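Local structure of beta-hexosaminidase Amuc_2018 (Akkermansia muciniphila, 6JEB) at residues I84-R89 with A424-M429; P99-I104 with D130-R135; R123-L128 with I185-M190. The protein hydrolyses terminal non-reducing N-acetylhexosamine residues from N-glycans, chitobiose and related beta-linked glycosides, as a family 20 glycoside hydrolase. All coordinates share one frame; numbering follows the deposited sequence.

Interaction 1 (I84-R89 with A424-M429); sequences ITDKPR and AGWSPM
Trp426, the last helical residue of 417-426, meets Asp86 and Pro88 where the chain leaves strand 79-86 of the N-terminal mixed sheet for strand 92-97; here that sheet meets the catalytic TIM barrel. Two direct hydrogen bonds cross the contact. Trp426 NE1 donates a hydrogen bond to Asp86 OD1 at 2.8 Å, on the syn side though tilted from the carboxylate plane, and the acid lies at the edge of the indole with its own plane turned 68° from the ring. Asp86 OD1 also accepts from the backbone N of Ser11. The second bond runs from Arg89 N to Trp426 O, 2.8 Å, and holds the last carbonyl of the helix.

Packing comes from Pro88, laid over one indole face: its CB makes a CH-pi contact 3.7 Å from the centroid of the six-membered ring of Trp426, while Lys120 adds a cation-pi contact to the same indole.

Beyond the ring, the extended Arg89 side chain reaches along 424-429, with Met429 CG over one guanidinium face; NH1 also forms a salt bridge with Asp379. In the guanidinium plane, one water accepts from Arg89 NH1 at 2.9 Å and donates to both Ala424 O and Ser427 O.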
loop_
_atom_site.group_PDB
_atom_site.type_symbol
_atom_site.label_atom_id
_atom_site.label_comp_id
_atom_site.label_asym_id
_atom_site.label_seq_id
_atom_site.Cartn_x
_atom_site.Cartn_y
_atom_site.Cartn_z
ATOM N N ILE A 84 1.359 29.043 0.833
ATOM C CA ILE A 84 1.101 27.715 0.296
ATOM C C ILE A 84 -0.334 27.367 0.660
ATOM O O ILE A 84 -0.693 27.365 1.843
ATOM C CB ILE A 84 2.069 26.685 0.902
ATOM C CG1 ILE A 84 3.524 27.037 0.566
ATOM C CG2 ILE A 84 1.707 25.279 0.431
ATOM C CD1 ILE A 84 4.531 26.389 1.512
ATOM N N THR A 85 -1.163 27.081 -0.341
ATOM C CA THR A 85 -2.535 26.645 -0.107
ATOM C C THR A 85 -2.668 25.275 -0.749
ATOM O O THR A 85 -2.422 25.131 -1.949
ATOM C CB THR A 85 -3.531 27.625 -0.731
ATOM O OG1 THR A 85 -3.203 28.957 -0.320
ATOM C CG2 THR A 85 -4.956 27.294 -0.286
ATOM N N ASP A 86 -3.038 24.269 0.043
ATOM C CA ASP A 86 -2.769 22.905 -0.379
ATOM C C ASP A 86 -3.872 21.963 0.078
ATOM O O ASP A 86 -4.390 22.086 1.194
ATOM C CB ASP A 86 -1.431 22.475 0.229
ATOM C CG ASP A 86 -0.735 21.385 -0.557
ATOM O OD1 ASP A 86 -1.189 21.028 -1.669
ATOM O OD2 ASP A 86 0.289 20.889 -0.037
ATOM N N LYS A 87 -4.203 21.002 -0.788
ATOM C CA LYS A 87 -5.235 20.005 -0.547
ATOM C C LYS A 87 -4.965 18.886 -1.537
ATOM O O LYS A 87 -4.584 19.177 -2.680
ATOM C CB LYS A 87 -6.626 20.617 -0.807
ATOM C CG LYS A 87 -7.813 19.711 -0.491
ATOM C CD LYS A 87 -9.138 20.353 -0.904
ATOM C CE LYS A 87 -10.316 19.456 -0.559
ATOM N NZ LYS A 87 -10.099 18.041 -1.041
ATOM N N PRO A 88 -5.129 17.621 -1.156
ATOM C CA PRO A 88 -4.761 16.526 -2.062
ATOM C C PRO A 88 -5.760 16.298 -3.185
ATOM O O PRO A 88 -6.978 16.399 -3.013
ATOM C CB PRO A 88 -4.739 15.302 -1.140
ATOM C CG PRO A 88 -5.683 15.648 -0.033
ATOM C CD PRO A 88 -5.455 17.130 0.195
ATOM N N ARG A 89 -5.206 15.909 -4.335
ATOM C CA ARG A 89 -6.025 15.521 -5.479
ATOM C C ARG A 89 -6.870 14.292 -5.164
ATOM O O ARG A 89 -8.062 14.244 -5.506
ATOM C CB ARG A 89 -5.126 15.253 -6.687
ATOM C CG ARG A 89 -5.894 14.835 -7.931
ATOM C CD ARG A 89 -4.985 14.508 -9.099
ATOM N NE ARG A 89 -5.765 14.138 -10.280
ATOM C CZ ARG A 89 -5.264 13.557 -11.369
ATOM N NH1 ARG A 89 -3.966 13.254 -11.440
ATOM N NH2 ARG A 89 -6.068 13.266 -12.384
ATOM N N ALA A 424 2.055 11.920 -7.442
ATOM C CA ALA A 424 0.960 11.512 -8.321
ATOM C C ALA A 424 -0.371 11.447 -7.575
ATOM O O ALA A 424 -1.427 11.758 -8.143
ATOM C CB ALA A 424 1.281 10.159 -8.961
ATOM N N GLY A 425 -0.349 11.020 -6.307
ATOM C CA GLY A 425 -1.584 10.935 -5.546
ATOM C C GLY A 425 -2.070 12.268 -5.025
ATOM O O GLY A 425 -3.282 12.472 -4.885
ATOM N N TRP A 426 -1.152 13.189 -4.732
ATOM C CA TRP A 426 -1.460 14.451 -4.067
ATOM C C TRP A 426 -1.610 15.624 -5.030
ATOM O O TRP A 426 -2.543 16.424 -4.895
ATOM C CB TRP A 426 -0.350 14.781 -3.055
ATOM C CG TRP A 426 -0.598 16.079 -2.338
ATOM C CD1 TRP A 426 -0.417 17.343 -2.832
ATOM C CD2 TRP A 426 -1.113 16.240 -1.012
ATOM N NE1 TRP A 426 -0.797 18.277 -1.899
ATOM C CE2 TRP A 426 -1.226 17.625 -0.771
ATOM C CE3 TRP A 426 -1.483 15.346 0.000
ATOM C CZ2 TRP A 426 -1.708 18.140 0.433
ATOM C CZ3 TRP A 426 -1.954 15.858 1.202
ATOM C CH2 TRP A 426 -2.062 17.244 1.408
ATOM N N SER A 427 -0.676 15.783 -5.960
ATOM C CA SER A 427 -0.560 17.073 -6.642
ATOM C C SER A 427 -1.489 17.152 -7.848
ATOM O O SER A 427 -1.530 16.217 -8.656
ATOM C CB SER A 427 0.871 17.298 -7.109
ATOM O OG SER A 427 1.758 17.272 -6.005
ATOM N N PRO A 428 -2.204 18.263 -8.014
ATOM C CA PRO A 428 -2.948 18.490 -9.259
ATOM C C PRO A 428 -2.021 18.431 -10.465
ATOM O O PRO A 428 -0.854 18.827 -10.400
ATOM C CB PRO A 428 -3.508 19.905 -9.081
ATOM C CG PRO A 428 -3.543 20.121 -7.606
ATOM C CD PRO A 428 -2.405 19.332 -7.025
ATOM N N MET A 429 -2.555 17.939 -11.586
ATOM C CA MET A 429 -1.740 17.841 -12.794
ATOM C C MET A 429 -1.149 19.189 -13.187
ATOM O O MET A 429 -0.035 19.246 -13.723
ATOM C CB MET A 429 -2.559 17.248 -13.945
ATOM C CG MET A 429 -2.964 15.778 -13.731
ATOM S SD MET A 429 -1.568 14.637 -13.551
ATOM C CE MET A 429 -0.859 14.716 -15.192
HETATM O O HOH W 1 -1.594 13.800 -9.900
#

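Interaction 2 (P99-I104 with D130-R135); sequences PARHFI and DNQGWR
Arg101 starts out pointing away from 130-135, but a bend at chi2 (54°) swings its guanidinium back to Asp130 and Gln132; Arg135, with CG anti to its carbonyl carbon (chi1 -50°) and the chain bent at chi2, reaches the carbonyls of Pro99 and Ala100. These two arginines tie together the loops that follow strands 92-97 and 123-127 at the C-terminal end of the TIM barrel, where the active site of this family lies.

Arg101 NE donates to Gln132 OE1 at 2.7 Å. The oxygen lies in the guanidinium plane, although the donor stands above the plane of the amide. Asp130 instead comes over one face of the same guanidinium, the two planes 36° apart, with a salt bridge of 3.1 Å from Arg101 NH2 to Asp130 OD1. That oxygen is also held by Asn131 N at 2.7 Å, on its anti side, and by His193 ND1, while OD2 accepts from His127 NE2.

Arg135 grips main-chain oxygens: NE bonds to Pro99 O at 2.8 Å and NH2 to Ala100 O at 2.9 Å, both donors standing above the carbonyl planes. Gly133 CA lies over one guanidinium face, Phe103 CD1 touches Arg135 CD at 3.9 Å, and NH1 turns to Gly163 O. An alanine in place of Arg135 would probably leave both carbonyls without these donors and open a gap beside Phe103. Ala100 CB fills the middle, 3.8 Å from Asp130 CB.

Arg101 binds substrate and Asp130 belongs to the charge relay with His193 and Glu258, so the face-on ion pair places the substrate-binding arginine against a member of the relay, consistent with the two being positioned together; Gln132, together with Asp98 at NH1, restrains the arginine's rotation.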
loop_
_atom_site.group_PDB
_atom_site.type_symbol
_atom_site.label_atom_id
_atom_site.label_comp_id
_atom_site.label_asym_id
_atom_site.label_seq_id
_atom_site.Cartn_x
_atom_site.Cartn_y
_atom_site.Cartn_z
ATOM N N PRO A 99 5.025 -8.170 4.674
ATOM C CA PRO A 99 5.684 -8.991 5.699
ATOM C C PRO A 99 5.414 -10.471 5.524
ATOM O O PRO A 99 6.159 -11.283 6.085
ATOM C CB PRO A 99 5.102 -8.459 7.013
ATOM C CG PRO A 99 3.735 -7.923 6.609
ATOM C CD PRO A 99 3.963 -7.317 5.241
ATOM N N ALA A 100 4.383 -10.853 4.753
ATOM C CA ALA A 100 4.170 -12.270 4.465
ATOM C C ALA A 100 5.396 -12.885 3.802
ATOM O O ALA A 100 5.810 -13.997 4.156
ATOM C CB ALA A 100 2.946 -12.452 3.568
ATOM N N ARG A 101 5.985 -12.185 2.827
ATOM C CA ARG A 101 7.146 -12.733 2.131
ATOM C C ARG A 101 8.420 -12.606 2.956
ATOM O O ARG A 101 9.218 -13.549 3.017
ATOM C CB ARG A 101 7.315 -12.057 0.768
ATOM C CG ARG A 101 6.543 -12.749 -0.361
ATOM C CD ARG A 101 5.049 -12.922 -0.039
ATOM N NE ARG A 101 4.363 -13.512 -1.183
ATOM C CZ ARG A 101 3.938 -12.814 -2.234
ATOM N NH1 ARG A 101 4.100 -11.492 -2.272
ATOM N NH2 ARG A 101 3.353 -13.434 -3.250
ATOM N N HIS A 102 8.641 -11.453 3.587
ATOM C CA HIS A 102 9.752 -11.296 4.520
ATOM C C HIS A 102 9.265 -10.443 5.673
ATOM O O HIS A 102 8.824 -9.307 5.463
ATOM C CB HIS A 102 10.985 -10.662 3.866
ATOM C CG HIS A 102 11.835 -11.641 3.120
ATOM N ND1 HIS A 102 11.769 -11.792 1.753
ATOM C CD2 HIS A 102 12.758 -12.535 3.553
ATOM C CE1 HIS A 102 12.616 -12.735 1.374
ATOM N NE2 HIS A 102 13.226 -13.206 2.447
ATOM N N PHE A 103 9.342 -11.001 6.878
ATOM C CA PHE A 103 8.838 -10.336 8.065
ATOM C C PHE A 103 9.548 -9.001 8.259
ATOM O O PHE A 103 10.762 -8.892 8.057
ATOM C CB PHE A 103 9.106 -11.243 9.266
ATOM C CG PHE A 103 8.541 -10.731 10.550
ATOM C CD1 PHE A 103 7.163 -10.658 10.741
ATOM C CD2 PHE A 103 9.382 -10.315 11.569
ATOM C CE1 PHE A 103 6.643 -10.182 11.931
ATOM C CE2 PHE A 103 8.869 -9.842 12.760
ATOM C CZ PHE A 103 7.498 -9.779 12.941
ATOM N N ILE A 104 8.787 -7.982 8.654
ATOM C CA ILE A 104 9.337 -6.658 8.920
ATOM C C ILE A 104 9.229 -6.408 10.421
ATOM O O ILE A 104 8.114 -6.241 10.940
ATOM C CB ILE A 104 8.615 -5.552 8.138
ATOM C CG1 ILE A 104 8.488 -5.914 6.648
ATOM C CG2 ILE A 104 9.341 -4.220 8.333
ATOM C CD1 ILE A 104 7.522 -4.993 5.886
ATOM N N ASP A 130 0.401 -14.973 2.744
ATOM C CA ASP A 130 0.649 -15.413 1.376
ATOM C C ASP A 130 1.129 -16.862 1.397
ATOM O O ASP A 130 0.913 -17.587 2.377
ATOM C CB ASP A 130 1.616 -14.458 0.652
ATOM C CG ASP A 130 1.341 -14.397 -0.842
ATOM O OD1 ASP A 130 1.677 -15.378 -1.544
ATOM O OD2 ASP A 130 0.752 -13.390 -1.308
ATOM N N ASN A 131 1.791 -17.280 0.313
ATOM C CA ASN A 131 2.255 -18.659 0.208
ATOM C C ASN A 131 3.456 -18.915 1.103
ATOM O O ASN A 131 3.658 -20.053 1.548
ATOM C CB ASN A 131 2.654 -18.949 -1.234
ATOM C CG ASN A 131 1.475 -18.927 -2.177
ATOM O OD1 ASN A 131 0.405 -19.462 -1.868
ATOM N ND2 ASN A 131 1.664 -18.319 -3.344
ATOM N N GLN A 132 4.260 -17.873 1.359
ATOM C CA GLN A 132 5.565 -17.978 2.000
ATOM C C GLN A 132 5.521 -17.678 3.491
ATOM O O GLN A 132 6.559 -17.767 4.160
ATOM C CB GLN A 132 6.567 -17.027 1.315
ATOM C CG GLN A 132 6.872 -17.358 -0.143
ATOM C CD GLN A 132 5.796 -16.890 -1.122
ATOM O OE1 GLN A 132 4.867 -16.175 -0.754
ATOM N NE2 GLN A 132 5.919 -17.314 -2.382
ATOM N N GLY A 133 4.358 -17.326 4.027
ATOM C CA GLY A 133 4.260 -16.988 5.430
ATOM C C GLY A 133 2.925 -16.377 5.793
ATOM O O GLY A 133 2.193 -15.879 4.927
ATOM N N TRP A 134 2.611 -16.418 7.087
ATOM C CA TRP A 134 1.375 -15.887 7.647
ATOM C C TRP A 134 1.773 -15.147 8.915
ATOM O O TRP A 134 2.382 -15.751 9.803
ATOM C CB TRP A 134 0.416 -17.043 7.976
ATOM C CG TRP A 134 -0.882 -16.586 8.578
ATOM C CD1 TRP A 134 -1.061 -16.041 9.821
ATOM C CD2 TRP A 134 -2.174 -16.595 7.951
ATOM N NE1 TRP A 134 -2.385 -15.707 10.001
ATOM C CE2 TRP A 134 -3.089 -16.049 8.874
ATOM C CE3 TRP A 134 -2.649 -17.035 6.707
ATOM C CZ2 TRP A 134 -4.451 -15.908 8.589
ATOM C CZ3 TRP A 134 -4.006 -16.886 6.423
ATOM C CH2 TRP A 134 -4.887 -16.335 7.364
ATOM N N ARG A 135 1.435 -13.851 9.011
ATOM C CA ARG A 135 1.987 -12.986 10.053
ATOM C C ARG A 135 0.977 -12.495 11.090
ATOM O O ARG A 135 1.378 -11.765 12.016
ATOM C CB ARG A 135 2.704 -11.780 9.431
ATOM C CG ARG A 135 3.707 -12.139 8.341
ATOM C CD ARG A 135 4.794 -13.104 8.844
ATOM N NE ARG A 135 5.664 -13.463 7.734
ATOM C CZ ARG A 135 6.399 -14.571 7.674
ATOM N NH1 ARG A 135 6.428 -15.421 8.698
ATOM N NH2 ARG A 135 7.113 -14.826 6.581
#

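Interaction 3 (R123-L128 with I185-M190); sequences RLHLHL and IPEIDM
Glu187 OE1 takes two histidine N-H groups at once, His125 NE2 and His127 ND1, each at 2.7 Å, and the two donors come to it from opposite faces of the carboxylate. The bond from His125 enters on the anti side of the oxygen. His127 approaches from well above the acid's plane, its ring turned 78° against the carboxylate. Glu187 can lie between the rings because its chain is extended from the backbone to the carboxylate carbon, with CG anti to the backbone N (chi1 180°). The other carboxylate oxygen, OE2, accepts from Trp307 NE1, a residue of the acetamide pocket. Glu187 thus probably acts as a second-shell residue, making one of the contacts that set the rotation of His127.

Backbone bonds underlie this group. Strands 123-127 and 183-187 are neighbouring parallel strands of the TIM barrel, and their short segments run 19° apart in direction. Ile185 N donates to Leu124 O at 2.8 Å, Leu126 N to Ile185 O at 2.8 Å, and Glu187 N to Leu126 O at 2.9 Å; the last link, Leu128 N to Glu187 O at 3.4 Å, is weak. His125, His127, Ile185 and Glu187 project from one face of the sheet, Leu126 and Pro186 from the other.

Beyond Glu187, Asp189 OD2 comes to the edge of the His127 ring, 3.5 Å from CE1, while its OD1 is held by Gly256 N. Leu128 packs alongside Pro186, its CD1 3.9 Å from Pro186 CB.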
loop_
_atom_site.group_PDB
_atom_site.type_symbol
_atom_site.label_atom_id
_atom_site.label_comp_id
_atom_site.label_asym_id
_atom_site.label_seq_id
_atom_site.Cartn_x
_atom_site.Cartn_y
_atom_site.Cartn_z
ATOM N N ARG A 123 -2.222 5.933 3.789
ATOM C CA ARG A 123 -2.698 4.557 3.888
ATOM C C ARG A 123 -1.509 3.615 3.908
ATOM O O ARG A 123 -0.646 3.686 3.026
ATOM C CB ARG A 123 -3.604 4.192 2.705
ATOM C CG ARG A 123 -4.851 5.073 2.566
ATOM C CD ARG A 123 -5.866 4.791 3.671
ATOM N NE ARG A 123 -7.093 5.572 3.501
ATOM C CZ ARG A 123 -7.297 6.779 4.026
ATOM N NH1 ARG A 123 -6.358 7.359 4.764
ATOM N NH2 ARG A 123 -8.447 7.406 3.816
ATOM N N LEU A 124 -1.460 2.738 4.912
ATOM C CA LEU A 124 -0.458 1.677 5.000
ATOM C C LEU A 124 -1.203 0.355 4.951
ATOM O O LEU A 124 -1.995 0.048 5.851
ATOM C CB LEU A 124 0.380 1.767 6.276
ATOM C CG LEU A 124 1.371 0.608 6.453
ATOM C CD1 LEU A 124 2.454 0.641 5.377
ATOM C CD2 LEU A 124 2.002 0.621 7.842
ATOM N N HIS A 125 -0.964 -0.404 3.891
ATOM C CA HIS A 125 -1.621 -1.680 3.648
ATOM C C HIS A 125 -0.630 -2.788 3.999
ATOM O O HIS A 125 0.523 -2.762 3.552
ATOM C CB HIS A 125 -2.041 -1.653 2.168
ATOM C CG HIS A 125 -2.406 -2.967 1.547
ATOM N ND1 HIS A 125 -2.567 -3.084 0.182
ATOM C CD2 HIS A 125 -2.623 -4.203 2.061
ATOM C CE1 HIS A 125 -2.861 -4.337 -0.119
ATOM N NE2 HIS A 125 -2.900 -5.036 1.002
ATOM N N LEU A 126 -1.055 -3.711 4.868
ATOM C CA LEU A 126 -0.214 -4.821 5.324
ATOM C C LEU A 126 -0.623 -6.101 4.599
ATOM O O LEU A 126 -1.706 -6.645 4.851
ATOM C CB LEU A 126 -0.361 -5.036 6.830
ATOM C CG LEU A 126 -0.139 -3.831 7.737
ATOM C CD1 LEU A 126 -0.389 -4.218 9.198
ATOM C CD2 LEU A 126 1.265 -3.261 7.544
ATOM N N HIS A 127 0.256 -6.605 3.737
ATOM C CA HIS A 127 0.023 -7.891 3.082
ATOM C C HIS A 127 0.502 -8.951 4.069
ATOM O O HIS A 127 1.673 -9.336 4.089
ATOM C CB HIS A 127 0.768 -7.961 1.754
ATOM C CG HIS A 127 0.386 -9.136 0.915
ATOM N ND1 HIS A 127 -0.764 -9.165 0.151
ATOM C CD2 HIS A 127 0.999 -10.329 0.720
ATOM C CE1 HIS A 127 -0.844 -10.326 -0.474
ATOM N NE2 HIS A 127 0.213 -11.050 -0.147
ATOM N N LEU A 128 -0.412 -9.391 4.935
ATOM C CA LEU A 128 -0.050 -10.188 6.103
ATOM C C LEU A 128 0.072 -11.677 5.810
ATOM O O LEU A 128 0.659 -12.405 6.625
ATOM C CB LEU A 128 -1.096 -9.994 7.205
ATOM C CG LEU A 128 -1.102 -8.617 7.881
ATOM C CD1 LEU A 128 -2.422 -8.380 8.614
ATOM C CD2 LEU A 128 0.067 -8.476 8.852
ATOM N N ILE A 185 -4.474 -0.776 6.786
ATOM C CA ILE A 185 -5.392 -1.658 6.069
ATOM C C ILE A 185 -4.809 -3.066 6.075
ATOM O O ILE A 185 -3.835 -3.325 5.354
ATOM C CB ILE A 185 -5.548 -1.200 4.609
ATOM C CG1 ILE A 185 -5.810 0.316 4.512
ATOM C CG2 ILE A 185 -6.614 -2.036 3.903
ATOM C CD1 ILE A 185 -7.052 0.781 5.238
ATOM N N PRO A 186 -5.365 -4.004 6.840
ATOM C CA PRO A 186 -4.859 -5.386 6.802
ATOM C C PRO A 186 -5.395 -6.132 5.586
ATOM O O PRO A 186 -6.541 -5.934 5.169
ATOM C CB PRO A 186 -5.431 -5.996 8.088
ATOM C CG PRO A 186 -6.779 -5.255 8.247
ATOM C CD PRO A 186 -6.488 -3.830 7.786
ATOM N N GLU A 187 -4.560 -7.005 5.015
ATOM C CA GLU A 187 -4.990 -7.887 3.931
ATOM C C GLU A 187 -4.874 -9.338 4.371
ATOM O O GLU A 187 -3.794 -9.784 4.784
ATOM C CB GLU A 187 -4.195 -7.683 2.636
ATOM C CG GLU A 187 -4.666 -8.605 1.507
ATOM C CD GLU A 187 -3.812 -8.514 0.260
ATOM O OE1 GLU A 187 -2.967 -7.591 0.162
ATOM O OE2 GLU A 187 -3.986 -9.373 -0.629
ATOM N N ILE A 188 -5.987 -10.057 4.286
ATOM C CA ILE A 188 -6.028 -11.509 4.428
ATOM C C ILE A 188 -6.346 -12.034 3.036
ATOM O O ILE A 188 -7.504 -12.005 2.599
ATOM C CB ILE A 188 -7.081 -11.960 5.448
ATOM C CG1 ILE A 188 -6.970 -11.160 6.754
ATOM C CG2 ILE A 188 -6.975 -13.470 5.697
ATOM C CD1 ILE A 188 -5.640 -11.305 7.482
ATOM N N ASP A 189 -5.324 -12.487 2.313
ATOM C CA ASP A 189 -5.514 -12.837 0.910
ATOM C C ASP A 189 -6.269 -14.169 0.803
ATOM O O ASP A 189 -5.896 -15.168 1.429
ATOM C CB ASP A 189 -4.150 -12.889 0.211
ATOM C CG ASP A 189 -4.249 -12.813 -1.308
ATOM O OD1 ASP A 189 -5.322 -13.130 -1.865
ATOM O OD2 ASP A 189 -3.222 -12.448 -1.943
ATOM N N MET A 190 -7.359 -14.172 0.039
ATOM C CA MET A 190 -8.176 -15.363 -0.146
ATOM C C MET A 190 -8.872 -15.252 -1.493
ATOM O O MET A 190 -9.069 -14.142 -1.999
ATOM C CB MET A 190 -9.221 -15.470 0.970
ATOM C CG MET A 190 -10.113 -14.250 1.074
ATOM S SD MET A 190 -11.218 -14.324 2.492
ATOM C CE MET A 190 -10.126 -13.832 3.797
#

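In the fold
Interactions 2 and 3 form one continuous region, their centres 11 Å apart. Strand 123-127 runs directly into the loop 130-135, and the contacts are joined by probable hydrogen bonds from Arg135 N to Leu128 O (2.9 Å) and from Ala100 N to His127 O (3.2 Å). Polar links pass from Glu187 through His127 to Asp130 and on to His193. The bound acetamide lies about 6 Å from the side chains of both Arg101 and Asp189, so the two contacts border the same pocket. Interaction 1 lies apart, its centre 34 Å from that of interaction 2 and 26 Å from that of interaction 3; along the chain it encloses both.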